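Local structure of adhesin (Streptococcus sanguinis SK1 = NCTC 7863, 6VT2) at residues 260-265 and 275-280. The protein binds sialylated glycans through two tandem Siglec-like modules, probably attaching the streptococcus to host sialoglycoproteins. Numbering follows the deposited sequence. Where two conformers were deposited one is given.
Sequences FNTPNI and NPLVTT
T262 and T279 meet through their hydroxyls, with OG1 of T262 2.8 Å from OG1 of T279. Either hydroxyl could donate this hydrogen bond. Both threonines have OG1 beside the backbone N (chi1 -53° and -62°) and CG2 anti to it, and the two side chains cross obliquely. This places T279 CG2 3.3 Å from T262 OG1 and turns the methyl of T262 to L277. T262 CG2 sits 3.6 Å from L277 CD1, and these two side chains cross at about a right angle. L277 has CG anti to the backbone N (chi1 -177°), and both of its methyls find partners. CD1 packs against the backbone C and CB of N264, while CD2 lies 3.8 Å from I265 CD1.

N261 and T280 form an antiparallel hydrogen-bonded pair. N261 N donates to T280 O, and T280 N donates to N261 O, each at 2.8 Å. Beyond N261 the direct pairing gives way to a type I turn, T262 to I265. Farther along, where N264 and L277 stand apart, one water joins the two segments: it accepts from N264 N at 2.9 Å and donates to V278 O.

The contact lies in the second Siglec-like module, at the edge of an antiparallel sheet. Strand 259-261 is outermost, and strand 277-283 runs between it and strand 222-229. L277 and T279 make backbone hydrogen bonds to F228 and L226 of that strand. Their side chains pack on V238 of the facing sheet. F260 packs on L253 and L254 of helix 244-255, which contributes to the glycan pocket.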
# COMPACT_ATOMS: atom_id res chain seq x y z
N PHE A 260 11.20 4.11 -23.78
CA PHE A 260 9.92 4.15 -23.08
C PHE A 260 9.96 3.02 -22.07
O PHE A 260 10.17 1.93 -22.41
CB PHE A 260 8.74 3.86 -24.00
CG PHE A 260 8.38 4.99 -24.92
CD1 PHE A 260 9.23 5.35 -25.94
CD2 PHE A 260 7.18 5.63 -24.81
CE1 PHE A 260 8.91 6.39 -26.78
CE2 PHE A 260 6.87 6.67 -25.65
CZ PHE A 260 7.75 7.06 -26.61
N ASN A 261 9.90 3.36 -20.83
CA ASN A 261 9.94 2.29 -19.80
C ASN A 261 8.77 2.44 -18.76
O ASN A 261 8.40 3.54 -18.17
CB ASN A 261 11.27 2.30 -19.06
CG ASN A 261 11.39 1.12 -18.11
OD1 ASN A 261 11.42 1.32 -16.91
ND2 ASN A 261 11.44 -0.09 -18.63
N THR A 262 7.99 1.38 -18.62
CA THR A 262 6.83 1.40 -17.70
C THR A 262 7.04 0.22 -16.84
O THR A 262 6.56 -0.84 -17.01
CB THR A 262 5.51 1.17 -18.41
OG1 THR A 262 5.53 2.13 -19.44
CG2 THR A 262 4.34 1.30 -17.48
N PRO A 263 8.02 0.26 -15.76
CA PRO A 263 8.54 -0.95 -15.09
C PRO A 263 7.50 -1.70 -14.27
O PRO A 263 7.68 -2.90 -14.03
CB PRO A 263 9.66 -0.41 -14.20
CG PRO A 263 9.33 1.06 -14.04
CD PRO A 263 8.67 1.51 -15.29
N ASN A 264 6.41 -1.05 -13.85
CA ASN A 264 5.42 -1.74 -13.02
C ASN A 264 4.21 -2.26 -13.81
O ASN A 264 3.19 -2.65 -13.20
CB ASN A 264 4.96 -0.81 -11.91
CG ASN A 264 6.04 -0.53 -10.90
OD1 ASN A 264 7.15 -1.05 -11.02
ND2 ASN A 264 5.74 0.30 -9.92
N ILE A 265 4.31 -2.33 -15.12
CA ILE A 265 3.17 -2.66 -15.96
C ILE A 265 2.55 -4.01 -15.63
O ILE A 265 1.33 -4.17 -15.74
CB ILE A 265 3.60 -2.57 -17.44
CG1 ILE A 265 2.40 -2.75 -18.33
CG2 ILE A 265 4.66 -3.60 -17.79
CD1 ILE A 265 1.37 -1.69 -18.23
N ASN A 275 -0.98 6.29 -6.32
CA ASN A 275 0.25 5.63 -6.75
C ASN A 275 0.09 5.18 -8.20
O ASN A 275 -0.11 3.99 -8.49
CB ASN A 275 0.57 4.46 -5.83
CG ASN A 275 0.90 4.91 -4.41
OD1 ASN A 275 0.09 4.74 -3.47
ND2 ASN A 275 2.03 5.57 -4.27
N PRO A 276 0.12 6.12 -9.13
CA PRO A 276 -0.17 5.79 -10.52
C PRO A 276 0.93 4.98 -11.18
O PRO A 276 2.08 4.92 -10.74
CB PRO A 276 -0.28 7.15 -11.18
CG PRO A 276 0.65 8.03 -10.35
CD PRO A 276 0.45 7.54 -8.95
N LEU A 277 0.54 4.36 -12.28
CA LEU A 277 1.50 3.74 -13.15
C LEU A 277 2.29 4.83 -13.87
O LEU A 277 1.71 5.78 -14.41
CB LEU A 277 0.78 2.90 -14.16
CG LEU A 277 1.62 2.09 -15.13
CD1 LEU A 277 2.42 1.06 -14.40
CD2 LEU A 277 0.76 1.48 -16.19
N VAL A 278 3.59 4.65 -13.99
CA VAL A 278 4.45 5.70 -14.51
C VAL A 278 5.18 5.12 -15.70
O VAL A 278 5.87 4.11 -15.57
CB VAL A 278 5.45 6.21 -13.48
CG1 VAL A 278 6.39 7.30 -14.07
CG2 VAL A 278 4.75 6.80 -12.25
N THR A 279 5.06 5.79 -16.84
CA THR A 279 5.84 5.51 -18.04
C THR A 279 6.88 6.65 -18.13
O THR A 279 6.50 7.82 -18.04
CB THR A 279 5.01 5.49 -19.32
OG1 THR A 279 4.01 4.44 -19.27
CG2 THR A 279 5.91 5.28 -20.51
N THR A 280 8.15 6.30 -18.23
CA THR A 280 9.21 7.30 -18.39
C THR A 280 9.71 7.23 -19.81
O THR A 280 10.00 6.15 -20.33
CB THR A 280 10.33 7.04 -17.43
OG1 THR A 280 9.83 7.19 -16.09
CG2 THR A 280 11.43 8.07 -17.58
O HOH W 1 5.85 1.79 -13.96
O HOH W 2 2.89 1.61 -10.30